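Local coordinates for protein HTH-type transcriptional regulator PrpR (Mycobacterium tuberculosis, PDB 6D2S) that regulates expression of the enzymes that break down short-chain fatty acids through the glyoxylate and methylcitrate cycles, and is needed for growth inside macrophages, at residues A[224-230]-A[241-246]; A[22-28]-A[130-134]; A[62-66]-A[77-82]; A[186-190]-A[217-221]; A[135-141]-A[158-162]. One frame throughout, in Å; residues are numbered along the deposited sequence. Where two conformers were deposited one is given.

Contact 1 of 5, residues A[224-230]-A[241-246]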
# COMPACT_ATOMS: atom_id res chain seq x y z
N PRO A 224 9.94 17.99 -7.52
CA PRO A 224 9.89 16.54 -7.73
C PRO A 224 10.91 15.79 -6.89
O PRO A 224 12.04 16.24 -6.69
CB PRO A 224 10.17 16.39 -9.23
CG PRO A 224 9.77 17.70 -9.82
CD PRO A 224 10.08 18.73 -8.79
N GLU A 225 10.48 14.63 -6.38
CA GLU A 225 11.30 13.73 -5.57
C GLU A 225 11.83 14.38 -4.30
O GLU A 225 12.76 13.86 -3.67
CB GLU A 225 12.45 13.14 -6.41
CG GLU A 225 11.93 12.35 -7.60
CD GLU A 225 12.96 11.39 -8.16
OE1 GLU A 225 14.15 11.51 -7.82
OE2 GLU A 225 12.56 10.50 -8.94
N ARG A 226 11.25 15.50 -3.88
CA ARG A 226 11.56 16.13 -2.61
C ARG A 226 10.31 16.12 -1.74
O ARG A 226 9.21 16.36 -2.23
CB ARG A 226 12.07 17.57 -2.80
CG ARG A 226 12.36 18.31 -1.50
CD ARG A 226 13.43 17.60 -0.68
NE ARG A 226 13.80 18.36 0.52
CZ ARG A 226 13.19 18.23 1.69
NH1 ARG A 226 12.17 17.39 1.82
NH2 ARG A 226 13.58 18.95 2.73
N ILE A 227 10.49 15.84 -0.46
CA ILE A 227 9.36 15.84 0.46
C ILE A 227 8.89 17.27 0.69
O ILE A 227 9.69 18.19 0.90
CB ILE A 227 9.74 15.15 1.77
CG1 ILE A 227 9.57 13.63 1.61
CG2 ILE A 227 8.91 15.69 2.94
CD1 ILE A 227 9.81 12.85 2.86
N VAL A 228 7.58 17.46 0.59
CA VAL A 228 6.94 18.75 0.83
C VAL A 228 6.05 18.59 2.05
O VAL A 228 5.27 17.63 2.12
CB VAL A 228 6.15 19.23 -0.40
CG1 VAL A 228 5.40 20.53 -0.08
CG2 VAL A 228 7.09 19.44 -1.57
N ARG A 229 6.18 19.49 3.02
CA ARG A 229 5.46 19.40 4.28
C ARG A 229 4.66 20.68 4.50
O ARG A 229 5.16 21.78 4.25
CB ARG A 229 6.40 19.21 5.47
CG ARG A 229 7.25 17.96 5.43
CD ARG A 229 8.34 18.04 6.48
NE ARG A 229 9.49 18.82 6.02
CZ ARG A 229 10.43 19.32 6.82
NH1 ARG A 229 10.34 19.16 8.14
NH2 ARG A 229 11.44 20.00 6.30
N GLN A 230 3.44 20.54 4.99
CA GLN A 230 2.69 21.74 5.32
C GLN A 230 1.58 21.42 6.29
O GLN A 230 1.23 20.26 6.52
CB GLN A 230 2.12 22.42 4.07
CG GLN A 230 1.32 21.51 3.18
CD GLN A 230 1.10 22.14 1.82
OE1 GLN A 230 1.61 21.66 0.79
NE2 GLN A 230 0.36 23.24 1.80
N PHE A 241 -1.26 17.89 9.58
CA PHE A 241 0.11 17.95 9.11
C PHE A 241 0.25 17.01 7.92
O PHE A 241 -0.09 15.82 8.02
CB PHE A 241 1.09 17.58 10.22
CG PHE A 241 2.52 17.90 9.90
CD1 PHE A 241 3.15 18.99 10.47
CD2 PHE A 241 3.23 17.13 8.99
CE1 PHE A 241 4.45 19.30 10.17
CE2 PHE A 241 4.54 17.45 8.68
CZ PHE A 241 5.15 18.52 9.27
N TRP A 242 0.74 17.53 6.80
CA TRP A 242 0.77 16.82 5.54
C TRP A 242 2.21 16.62 5.08
O TRP A 242 3.03 17.54 5.16
CB TRP A 242 -0.02 17.57 4.46
CG TRP A 242 -1.51 17.50 4.66
CD1 TRP A 242 -2.31 18.40 5.31
CD2 TRP A 242 -2.38 16.46 4.20
NE1 TRP A 242 -3.62 17.98 5.28
CE2 TRP A 242 -3.69 16.80 4.60
CE3 TRP A 242 -2.18 15.28 3.48
CZ2 TRP A 242 -4.79 16.00 4.31
CZ3 TRP A 242 -3.27 14.48 3.20
CH2 TRP A 242 -4.56 14.85 3.61
N VAL A 243 2.50 15.41 4.59
CA VAL A 243 3.80 15.10 3.99
C VAL A 243 3.52 14.44 2.65
O VAL A 243 2.68 13.54 2.57
CB VAL A 243 4.65 14.19 4.89
CG1 VAL A 243 6.01 13.95 4.26
CG2 VAL A 243 4.78 14.80 6.28
N ALA A 244 4.19 14.91 1.59
CA ALA A 244 3.90 14.45 0.24
C ALA A 244 5.18 14.37 -0.58
O ALA A 244 6.15 15.07 -0.32
CB ALA A 244 2.89 15.37 -0.48
N LYS A 245 5.16 13.49 -1.58
CA LYS A 245 6.26 13.42 -2.52
C LYS A 245 5.75 12.84 -3.82
O LYS A 245 4.80 12.04 -3.83
CB LYS A 245 7.41 12.57 -1.97
CG LYS A 245 8.71 12.71 -2.73
CD LYS A 245 9.86 12.03 -2.00
CE LYS A 245 9.95 10.57 -2.39
NZ LYS A 245 11.21 9.95 -1.89
N THR A 246 6.39 13.22 -4.93
CA THR A 246 6.14 12.52 -6.18
C THR A 246 6.75 11.13 -6.11
O THR A 246 7.70 10.88 -5.36
CB THR A 246 6.72 13.28 -7.39
OG1 THR A 246 8.13 13.46 -7.22
CG2 THR A 246 6.05 14.63 -7.55
O HOH W 1 8.07 15.80 -4.42
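Val228 and Ala244 form an antiparallel hydrogen-bonded pair. Val228 N donates a hydrogen bond to Ala244 O at 2.9 Å, and Ala244 N donates one back to Val228 O. Gln230 and Trp242 pair in the same way, with Trp242 N 2.8 Å from Gln230 O. Between them lies the non-hydrogen-bonded pair Arg229 and Val243. On their side of the sheet Arg229 CG runs beside Val243 CG2, 4.1 Å away. Val243 CG1 turns to the other neighbour and meets Ile227 CG2 at 3.6 Å. Arg229 CB also sits against CZ of the Phe241 ring.

Before the strand the pairing changes character. Glu225 N donates to the side chain of Thr246, reaching OG1 at 2.8 Å. Thr246 OG1 stands between its own backbone N and carbonyl carbon (chi1 58°), which turns it to that N-H. Thr246 N donates to a water.

Polar tips are held from outside. Arg229 NH1 bonds to Tyr277 O, and Lys245 NZ makes a salt bridge with Asp153. The two strands form a hairpin in the short-chain fatty acyl coenzyme A regulator C-terminal family region, with 228-233 at the sheet edge. Strand 261-268 pairs with the other side of 239-247, and Trp242 packs on helix 215-218 and strand 183-189.

Contact 2 of 5, residues A[22-28]-A[130-134]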
# COMPACT_ATOMS: atom_id res chain seq x y z
N ASP A 22 -4.82 -9.36 7.02
CA ASP A 22 -3.62 -8.82 7.63
C ASP A 22 -2.96 -9.87 8.52
O ASP A 22 -1.74 -10.08 8.46
CB ASP A 22 -3.99 -7.56 8.43
CG ASP A 22 -2.87 -6.54 8.45
OD1 ASP A 22 -1.80 -6.85 9.03
OD2 ASP A 22 -3.04 -5.44 7.89
N MET A 23 -3.75 -10.55 9.35
CA MET A 23 -3.22 -11.59 10.22
C MET A 23 -2.73 -12.80 9.43
O MET A 23 -1.73 -13.42 9.79
CB MET A 23 -4.29 -12.03 11.23
CG MET A 23 -4.68 -10.95 12.21
SD MET A 23 -3.39 -10.73 13.46
CE MET A 23 -3.62 -12.21 14.45
N ALA A 24 -3.44 -13.17 8.36
CA ALA A 24 -2.99 -14.31 7.56
C ALA A 24 -1.62 -14.03 6.94
O ALA A 24 -0.75 -14.90 6.93
CB ALA A 24 -4.02 -14.64 6.47
N ALA A 25 -1.42 -12.82 6.42
CA ALA A 25 -0.13 -12.45 5.85
C ALA A 25 0.97 -12.50 6.90
O ALA A 25 2.04 -13.07 6.68
CB ALA A 25 -0.21 -11.04 5.24
N GLU A 26 0.71 -11.91 8.07
CA GLU A 26 1.72 -11.86 9.11
C GLU A 26 2.05 -13.26 9.62
O GLU A 26 3.22 -13.59 9.86
CB GLU A 26 1.25 -10.95 10.26
CG GLU A 26 2.35 -10.63 11.26
CD GLU A 26 1.93 -9.60 12.29
OE1 GLU A 26 0.71 -9.45 12.52
OE2 GLU A 26 2.83 -8.97 12.89
N ARG A 27 1.03 -14.10 9.79
CA ARG A 27 1.29 -15.46 10.26
C ARG A 27 2.04 -16.26 9.20
O ARG A 27 2.95 -17.03 9.53
CB ARG A 27 -0.02 -16.13 10.65
CG ARG A 27 -0.67 -15.48 11.87
CD ARG A 27 -1.92 -16.20 12.38
NE ARG A 27 -3.08 -15.97 11.53
CZ ARG A 27 -4.34 -16.01 11.97
NH1 ARG A 27 -4.59 -16.26 13.24
NH2 ARG A 27 -5.34 -15.79 11.12
N MET A 28 1.70 -16.08 7.92
CA MET A 28 2.42 -16.82 6.89
C MET A 28 3.87 -16.36 6.80
O MET A 28 4.78 -17.19 6.65
CB MET A 28 1.72 -16.68 5.54
CG MET A 28 2.20 -17.68 4.51
SD MET A 28 1.29 -17.50 2.97
CE MET A 28 -0.39 -17.50 3.58
N PHE A 130 -3.29 -7.77 0.89
CA PHE A 130 -2.52 -8.89 1.44
C PHE A 130 -1.04 -8.75 1.10
O PHE A 130 -0.17 -8.99 1.96
CB PHE A 130 -3.07 -10.21 0.89
CG PHE A 130 -2.29 -11.42 1.33
CD1 PHE A 130 -2.63 -12.10 2.49
CD2 PHE A 130 -1.22 -11.88 0.57
CE1 PHE A 130 -1.92 -13.23 2.89
CE2 PHE A 130 -0.51 -13.00 0.96
CZ PHE A 130 -0.86 -13.68 2.12
N ALA A 131 -0.72 -8.40 -0.15
CA ALA A 131 0.69 -8.29 -0.54
C ALA A 131 1.39 -7.22 0.28
O ALA A 131 2.51 -7.42 0.74
CB ALA A 131 0.81 -7.99 -2.04
N GLY A 132 0.73 -6.07 0.48
CA GLY A 132 1.31 -5.06 1.35
C GLY A 132 1.50 -5.55 2.78
O GLY A 132 2.50 -5.21 3.43
N ALA A 133 0.56 -6.34 3.29
CA ALA A 133 0.65 -6.81 4.66
C ALA A 133 1.64 -7.96 4.80
O ALA A 133 2.09 -8.24 5.91
CB ALA A 133 -0.73 -7.25 5.17
N PHE A 134 2.01 -8.61 3.69
CA PHE A 134 3.04 -9.64 3.74
C PHE A 134 4.44 -9.02 3.68
O PHE A 134 5.33 -9.38 4.46
CB PHE A 134 2.83 -10.61 2.57
CG PHE A 134 3.62 -11.89 2.71
CD1 PHE A 134 4.98 -11.90 2.44
CD2 PHE A 134 3.02 -13.05 3.13
CE1 PHE A 134 5.73 -13.06 2.58
CE2 PHE A 134 3.77 -14.21 3.29
CZ PHE A 134 5.12 -14.21 3.00
O HOH W 2 0.84 -8.22 8.43
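Ala25 CB points at the 130-134 helix and lies over one face of the Phe130 ring. Ala25 CB is 4.1 Å from the Phe130 centroid and 28° off the ring normal, a CH-pi contact. Ala25 CB also meets the backbone at Ala133 C, 3.6 Å away, and Ala133 CB. Ala133 and Ala25 thus bring small side chains together, and the helix axes approach to 8.2 Å.

The two phenylalanines bracket this point. In both, CG is anti to the backbone N (chi1 177° in Phe130), which carries the ring toward the 22-28 helix although neither CB points straight at it. Met28 meets both rings near their planes. Met28 CE reaches the edge of Phe130 at CZ, 4.1 Å away, while Met28 CB touches the edge of Phe134 at CE2, 3.9 Å away. Met28 SD makes an oblique Met-aromatic contact with Phe134, 5.4 Å from the centroid.

Asp22 marks the polar end. A water lies within hydrogen-bonding distance of both Asp22 OD1 and Ala133 O, 2.8 Å from the latter. The Asp22 carboxylate has stronger partners in salt bridges to Arg169 and Arg175, which probably favour its charged form.

The arrangement is close helix-helix packing through alanines. Helices 19-31 and 116-135 run in roughly the same direction, 40° apart over these segments. The 130-134 segment lies in the IrrE N-terminal-like domain, and helix 19-31 packs on it.

Contact 3 of 5, residues A[62-66]-A[77-82]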
# COMPACT_ATOMS: atom_id res chain seq x y z
N PRO A 62 3.08 -9.66 -21.89
CA PRO A 62 2.07 -8.99 -22.71
C PRO A 62 1.61 -7.69 -22.06
O PRO A 62 1.36 -7.63 -20.86
CB PRO A 62 0.93 -10.02 -22.78
CG PRO A 62 1.19 -10.99 -21.64
CD PRO A 62 2.68 -11.03 -21.50
N ASP A 63 1.55 -6.63 -22.87
CA ASP A 63 1.00 -5.35 -22.45
C ASP A 63 1.80 -4.71 -21.32
O ASP A 63 1.26 -3.95 -20.51
CB ASP A 63 -0.47 -5.49 -22.04
CG ASP A 63 -1.38 -5.86 -23.20
OD1 ASP A 63 -1.57 -5.02 -24.11
OD2 ASP A 63 -1.90 -7.00 -23.21
N THR A 64 3.11 -5.00 -21.27
CA THR A 64 3.99 -4.46 -20.23
C THR A 64 3.37 -4.62 -18.83
O THR A 64 3.58 -3.78 -17.94
CB THR A 64 4.34 -2.99 -20.51
OG1 THR A 64 5.55 -2.64 -19.82
CG2 THR A 64 3.23 -2.06 -20.05
N ALA A 65 2.61 -5.69 -18.63
CA ALA A 65 2.09 -5.98 -17.31
C ALA A 65 3.25 -6.21 -16.33
O ALA A 65 4.39 -6.45 -16.73
CB ALA A 65 1.19 -7.21 -17.36
N LYS A 66 2.94 -6.13 -15.03
CA LYS A 66 3.95 -6.46 -14.03
C LYS A 66 4.01 -7.95 -13.73
O LYS A 66 5.00 -8.41 -13.16
CB LYS A 66 3.71 -5.68 -12.73
CG LYS A 66 3.88 -4.17 -12.86
CD LYS A 66 3.76 -3.48 -11.50
CE LYS A 66 3.98 -1.97 -11.61
NZ LYS A 66 4.12 -1.33 -10.27
N ARG A 77 5.02 -15.45 -14.14
CA ARG A 77 6.04 -14.57 -14.70
C ARG A 77 5.93 -13.19 -14.08
O ARG A 77 4.83 -12.64 -13.95
CB ARG A 77 5.90 -14.50 -16.22
CG ARG A 77 6.32 -15.80 -16.88
CD ARG A 77 5.76 -15.89 -18.29
NE ARG A 77 6.28 -14.84 -19.16
CZ ARG A 77 5.57 -14.25 -20.12
NH1 ARG A 77 4.30 -14.60 -20.32
NH2 ARG A 77 6.12 -13.30 -20.87
N VAL A 78 7.07 -12.63 -13.69
CA VAL A 78 7.14 -11.35 -13.00
C VAL A 78 8.09 -10.47 -13.78
O VAL A 78 9.17 -10.93 -14.19
CB VAL A 78 7.60 -11.52 -11.53
CG1 VAL A 78 7.76 -10.16 -10.86
CG2 VAL A 78 6.61 -12.40 -10.77
N ALA A 79 7.69 -9.22 -14.01
CA ALA A 79 8.43 -8.34 -14.91
C ALA A 79 9.85 -8.08 -14.40
O ALA A 79 10.06 -7.71 -13.25
CB ALA A 79 7.69 -7.00 -15.06
N HIS A 80 10.82 -8.22 -15.31
CA HIS A 80 12.23 -8.06 -14.97
C HIS A 80 12.58 -6.62 -14.60
O HIS A 80 13.55 -6.40 -13.87
CB HIS A 80 13.10 -8.52 -16.14
CG HIS A 80 13.17 -7.53 -17.25
ND1 HIS A 80 12.07 -7.15 -17.99
CD2 HIS A 80 14.21 -6.79 -17.72
CE1 HIS A 80 12.43 -6.24 -18.88
NE2 HIS A 80 13.72 -6.00 -18.74
N TRP A 81 11.84 -5.64 -15.11
CA TRP A 81 12.19 -4.26 -14.80
C TRP A 81 11.75 -3.83 -13.40
O TRP A 81 12.02 -2.69 -13.01
CB TRP A 81 11.60 -3.31 -15.85
CG TRP A 81 10.14 -3.47 -16.11
CD1 TRP A 81 9.55 -4.28 -17.04
CD2 TRP A 81 9.06 -2.78 -15.45
NE1 TRP A 81 8.18 -4.14 -16.99
CE2 TRP A 81 7.86 -3.23 -16.02
CE3 TRP A 81 9.01 -1.83 -14.42
CZ2 TRP A 81 6.61 -2.76 -15.60
CZ3 TRP A 81 7.78 -1.35 -14.01
CH2 TRP A 81 6.59 -1.82 -14.60
N LEU A 82 11.11 -4.70 -12.64
CA LEU A 82 10.74 -4.38 -11.27
C LEU A 82 11.91 -4.58 -10.32
O LEU A 82 12.71 -5.51 -10.48
CB LEU A 82 9.57 -5.25 -10.81
CG LEU A 82 8.27 -5.15 -11.59
CD1 LEU A 82 7.29 -6.21 -11.10
CD2 LEU A 82 7.65 -3.74 -11.47
O HOH W 3 6.30 -5.71 -18.55
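Lys66 lies across Leu82 and the indole of Trp81. Lys66 CB starts against Leu82 CD1 at 4.0 Å. CG touches both Trp81 CH2 and Leu82 CD2. Lys66 CD rests on Leu82 CD2, 3.9 Å away, and CE is near Trp81 CH2. The chain is extended beyond CG, which keeps every methylene along this apolar surface. It crosses the leucine and the indole at about right angles. At the tip, NZ makes weak hydrogen bonds to Gln86 and to Tyr254 O.

Ala79 N donates to Lys66 O at 2.9 Å, from above the carbonyl plane. Ala79 also opens a type I turn that ends at Leu82. This turn sets Trp81 beside the loop, with its CG between its backbone N and carbonyl carbon (chi1 52°). Trp81 NE1 then reaches a water at 2.9 Å. That water donates to Ala65 O at 2.7 Å, so it bridges the loop and the indole.

Pro62 CD approaches the guanidinium of Arg77, whose NE forms a salt bridge with Asp58. Within the IrrE N-terminal-like domain, the contact joins the loop after strand 54-58 to the end of strand 75-79, the middle strand of a three-stranded mixed sheet. Helix 84-99 follows and covers Leu82 through Gln90.

Contact 4 of 5, residues A[186-190]-A[217-221]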
# COMPACT_ATOMS: atom_id res chain seq x y z
N VAL A 186 -3.68 10.30 0.37
CA VAL A 186 -4.10 10.99 -0.84
C VAL A 186 -3.10 10.69 -1.95
O VAL A 186 -1.89 10.84 -1.77
CB VAL A 186 -4.21 12.52 -0.63
CG1 VAL A 186 -4.50 13.21 -1.97
CG2 VAL A 186 -5.29 12.84 0.38
N ARG A 187 -3.62 10.26 -3.09
CA ARG A 187 -2.83 10.08 -4.30
C ARG A 187 -3.47 10.88 -5.43
O ARG A 187 -4.70 10.88 -5.57
CB ARG A 187 -2.73 8.61 -4.69
CG ARG A 187 -1.93 8.38 -5.95
CD ARG A 187 -1.87 6.91 -6.31
NE ARG A 187 -3.19 6.30 -6.38
CZ ARG A 187 -4.07 6.53 -7.35
NH1 ARG A 187 -3.77 7.36 -8.33
NH2 ARG A 187 -5.25 5.92 -7.34
N THR A 188 -2.64 11.54 -6.22
CA THR A 188 -3.14 12.34 -7.33
C THR A 188 -2.16 12.25 -8.49
O THR A 188 -0.96 12.06 -8.29
CB THR A 188 -3.33 13.81 -6.93
OG1 THR A 188 -3.83 14.56 -8.04
CG2 THR A 188 -2.01 14.42 -6.48
N ASP A 189 -2.68 12.40 -9.70
CA ASP A 189 -1.84 12.57 -10.87
C ASP A 189 -1.75 14.06 -11.20
O ASP A 189 -2.34 14.91 -10.53
CB ASP A 189 -2.36 11.74 -12.05
CG ASP A 189 -3.75 12.17 -12.52
OD1 ASP A 189 -4.19 13.29 -12.18
OD2 ASP A 189 -4.39 11.38 -13.24
N LYS A 190 -0.99 14.38 -12.26
CA LYS A 190 -0.80 15.78 -12.61
C LYS A 190 -2.11 16.46 -13.00
O LYS A 190 -2.21 17.68 -12.86
CB LYS A 190 0.22 15.90 -13.75
CG LYS A 190 1.65 15.61 -13.30
CD LYS A 190 2.67 15.84 -14.41
CE LYS A 190 2.57 14.78 -15.50
NZ LYS A 190 3.85 14.63 -16.26
N VAL A 217 -0.85 17.80 -1.45
CA VAL A 217 -0.15 16.75 -2.18
C VAL A 217 0.28 17.21 -3.57
O VAL A 217 1.40 16.93 -4.00
CB VAL A 217 -1.01 15.47 -2.28
CG1 VAL A 217 -0.34 14.45 -3.19
CG2 VAL A 217 -1.24 14.89 -0.89
N HIS A 218 -0.59 17.94 -4.27
CA HIS A 218 -0.22 18.42 -5.60
C HIS A 218 1.02 19.31 -5.56
O HIS A 218 1.79 19.33 -6.52
CB HIS A 218 -1.39 19.17 -6.24
CG HIS A 218 -1.24 19.35 -7.72
ND1 HIS A 218 -0.61 20.44 -8.27
CD2 HIS A 218 -1.64 18.57 -8.75
CE1 HIS A 218 -0.63 20.33 -9.59
NE2 HIS A 218 -1.25 19.21 -9.91
N ASP A 219 1.24 20.02 -4.45
CA ASP A 219 2.45 20.84 -4.33
C ASP A 219 3.72 20.03 -4.56
O ASP A 219 4.76 20.60 -4.90
CB ASP A 219 2.52 21.50 -2.94
CG ASP A 219 1.64 22.74 -2.81
OD1 ASP A 219 1.08 23.21 -3.83
OD2 ASP A 219 1.51 23.24 -1.68
N ALA A 220 3.67 18.71 -4.37
CA ALA A 220 4.87 17.89 -4.58
C ALA A 220 5.40 18.02 -6.00
O ALA A 220 6.61 17.94 -6.22
CB ALA A 220 4.57 16.42 -4.26
N PHE A 221 4.51 18.20 -6.98
CA PHE A 221 4.95 18.28 -8.37
C PHE A 221 5.85 19.48 -8.64
O PHE A 221 6.50 19.54 -9.68
CB PHE A 221 3.75 18.32 -9.31
CG PHE A 221 2.99 17.03 -9.40
CD1 PHE A 221 3.57 15.91 -9.98
CD2 PHE A 221 1.70 16.94 -8.92
CE1 PHE A 221 2.88 14.71 -10.06
CE2 PHE A 221 0.99 15.75 -9.00
CZ PHE A 221 1.58 14.63 -9.58
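Asp189 O accepts a hydrogen bond from Thr188 OG1 at 2.9 Å, on a lone pair. Across the contact the same oxygen meets the edge of the His218 ring, 4.1 Å from His218 CD2, and lies near Phe221 CE2. With Thr188 OG1 held there, and by a weak bond to Asn193 O, CG2 faces the 217-221 segment. Lys190 O takes a weak hydrogen bond from His218 NE2. That bond is long, 3.5 Å between Lys190 O and His218 NE2, but fairly straight at 166°. Lys190 O lies in the plane of the imidazole, at its edge.

Val217 packs toward Val186 and Thr188 in the conformer given. A second conformer was modelled, which leaves the exact methyl positions uncertain.

Phe221 fills the end of the contact. Lys190 CG lies over one face of the Phe221 ring, 3.9 Å from the centroid and 23° off the normal, a CH-pi contact. Thr188 O comes to the ring edge, 3.8 Å from Phe221 CZ. Beyond CG the lysine chain bends and leads away from the segment. Phe221 also leans on Ala262 of the adjoining strand 261-268 and on Thr246.

The chemistry across 186-190 and 217-221 is mainly apolar. Carbon contacts hold the 217-221 segment against strand 183-189, and the one cross-contact hydrogen bond, being weak, probably adds little.

Contact 5 of 5, residues A[135-141]-A[158-162]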
# COMPACT_ATOMS: atom_id res chain seq x y z
N LEU A 135 4.65 -8.09 2.74
CA LEU A 135 5.93 -7.38 2.64
C LEU A 135 6.22 -6.56 3.89
O LEU A 135 7.38 -6.36 4.26
CB LEU A 135 5.94 -6.46 1.43
CG LEU A 135 6.39 -7.12 0.11
CD1 LEU A 135 5.52 -8.33 -0.20
CD2 LEU A 135 6.34 -6.09 -0.99
N LEU A 136 5.17 -6.03 4.52
CA LEU A 136 5.31 -5.14 5.67
C LEU A 136 4.48 -5.73 6.80
O LEU A 136 3.38 -5.25 7.11
CB LEU A 136 4.86 -3.72 5.31
CG LEU A 136 5.55 -3.17 4.06
CD1 LEU A 136 4.84 -1.89 3.56
CD2 LEU A 136 7.04 -2.91 4.37
N PRO A 137 4.97 -6.81 7.41
CA PRO A 137 4.18 -7.50 8.44
C PRO A 137 3.87 -6.56 9.60
O PRO A 137 4.72 -5.79 10.04
CB PRO A 137 5.08 -8.67 8.86
CG PRO A 137 6.46 -8.28 8.43
CD PRO A 137 6.26 -7.47 7.16
N TYR A 138 2.64 -6.66 10.11
CA TYR A 138 2.06 -5.58 10.90
C TYR A 138 2.94 -5.17 12.08
O TYR A 138 3.31 -4.00 12.22
CB TYR A 138 0.65 -5.96 11.38
CG TYR A 138 -0.13 -4.76 11.87
CD1 TYR A 138 0.14 -4.20 13.12
CD2 TYR A 138 -1.13 -4.19 11.09
CE1 TYR A 138 -0.56 -3.09 13.57
CE2 TYR A 138 -1.84 -3.07 11.54
CZ TYR A 138 -1.55 -2.54 12.79
OH TYR A 138 -2.25 -1.44 13.24
N ARG A 139 3.23 -6.11 12.99
CA ARG A 139 3.89 -5.71 14.23
C ARG A 139 5.30 -5.20 13.95
O ARG A 139 5.74 -4.22 14.56
CB ARG A 139 3.93 -6.88 15.22
CG ARG A 139 2.58 -7.26 15.81
CD ARG A 139 2.76 -8.32 16.89
NE ARG A 139 1.49 -8.75 17.47
CZ ARG A 139 1.37 -9.69 18.40
NH1 ARG A 139 2.45 -10.31 18.86
NH2 ARG A 139 0.18 -10.01 18.87
N GLU A 140 6.02 -5.88 13.06
CA GLU A 140 7.36 -5.43 12.71
C GLU A 140 7.33 -4.05 12.07
O GLU A 140 8.15 -3.19 12.38
CB GLU A 140 8.02 -6.46 11.78
CG GLU A 140 9.41 -6.04 11.32
CD GLU A 140 10.08 -7.09 10.44
OE1 GLU A 140 9.69 -8.28 10.50
OE2 GLU A 140 11.00 -6.72 9.68
N PHE A 141 6.39 -3.84 11.14
CA PHE A 141 6.30 -2.55 10.45
C PHE A 141 5.88 -1.45 11.41
O PHE A 141 6.44 -0.34 11.39
CB PHE A 141 5.32 -2.66 9.29
CG PHE A 141 5.18 -1.40 8.49
CD1 PHE A 141 6.20 -0.99 7.65
CD2 PHE A 141 4.02 -0.63 8.59
CE1 PHE A 141 6.07 0.20 6.91
CE2 PHE A 141 3.89 0.54 7.85
CZ PHE A 141 4.92 0.96 7.02
N ARG A 158 14.46 0.49 4.59
CA ARG A 158 14.57 -0.62 5.53
C ARG A 158 13.89 -1.88 5.00
O ARG A 158 14.44 -2.99 5.12
CB ARG A 158 13.97 -0.23 6.87
CG ARG A 158 13.84 -1.40 7.85
CD ARG A 158 13.80 -0.90 9.28
NE ARG A 158 13.35 -1.93 10.21
CZ ARG A 158 13.38 -1.80 11.53
NH1 ARG A 158 13.86 -0.68 12.08
NH2 ARG A 158 12.95 -2.78 12.31
N PHE A 159 12.69 -1.74 4.45
CA PHE A 159 11.94 -2.89 3.96
C PHE A 159 12.13 -3.14 2.47
O PHE A 159 11.70 -4.19 1.98
CB PHE A 159 10.45 -2.74 4.28
CG PHE A 159 10.16 -2.83 5.74
CD1 PHE A 159 9.99 -4.07 6.35
CD2 PHE A 159 10.11 -1.69 6.53
CE1 PHE A 159 9.74 -4.17 7.71
CE2 PHE A 159 9.87 -1.79 7.90
CZ PHE A 159 9.68 -3.02 8.49
N GLY A 160 12.80 -2.24 1.76
CA GLY A 160 13.06 -2.41 0.34
C GLY A 160 11.87 -2.16 -0.55
O GLY A 160 11.75 -2.80 -1.60
N VAL A 161 10.99 -1.22 -0.18
CA VAL A 161 9.78 -0.96 -0.94
C VAL A 161 9.71 0.53 -1.28
O VAL A 161 10.44 1.35 -0.72
CB VAL A 161 8.51 -1.41 -0.18
CG1 VAL A 161 8.57 -2.92 0.08
CG2 VAL A 161 8.37 -0.65 1.14
N GLY A 162 8.80 0.87 -2.20
CA GLY A 162 8.69 2.23 -2.67
C GLY A 162 7.87 3.13 -1.75
O GLY A 162 7.18 2.69 -0.83
O HOH W 4 12.56 -4.66 10.16
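Leu136 CD2 presses on the root of the Phe159 ring, 3.4 Å from Phe159 CG and equally close to CB. Leu136 CD2 is also 4.2 Å from Val161 CG2, so it lies between the two residues. Leu135 CD2 adds a contact with Val161 CG1 at 4.0 Å, the two side chains crossing at a slant.

The aromatic contact is an offset edge-to-face pair. Phe141 turns its edge toward the face of Phe159, with centroids 5.6 Å apart and planes at 60°. Phe141 CD1 makes the closest touch, 3.8 Å from Phe159 CE2. The Phe141 CG is anti to its backbone N (chi1 -179°), which brings this edge to Phe159.

At the far end of the ring a carboxylate packs on it. Glu140 slides past Phe159 in the opposite direction, its carboxylate plane 38° from the ring plane, and Glu140 OE2 reaches Phe159 CE1 at 3.5 Å. The polar contacts belong to the same oxygen. The strongest protein partner of OE2 is the hydroxyl of Thr36. A water also donates to Glu140 OE2, at 2.6 Å, and accepts from Arg158 NE. It bridges the two opposite charges, whose ends do not meet directly.

Each segment spans a junction between two helices of the IrrE N-terminal-like domain. Leu136 and Pro137 connect helix 116-135 to helix 138-147, with Pro137 as the N-cap. Gly160, with positive phi, follows helix 152-159, and Gly162 is the N-cap of helix 163-170. That last helix backs the contact through Val166 against Val161 and Arg169 against Phe141, while helix 84-99 covers Leu135.

In the fold
Contacts 2 and 5 are buried and lie nearest the centre of the chain. They touch at the start of helix 138-147, where Glu26 OE2 probably bonds to Arg139 N. Contact 2 packs alanines and methionine on phenylalanines, contact 5 leucines and valine with two phenylalanines, and both have water and charged groups at the margins. Contacts 1, 3 and 4 are farther out and only partly buried. Contacts 1 and 4 share the five-stranded sheet and touch through Thr246 and Phe221. Contact 1 is mostly backbone pairing, whereas contact 4 is carbon packing. Contact 3 belongs to the separate three-stranded sheet and touches none of the others.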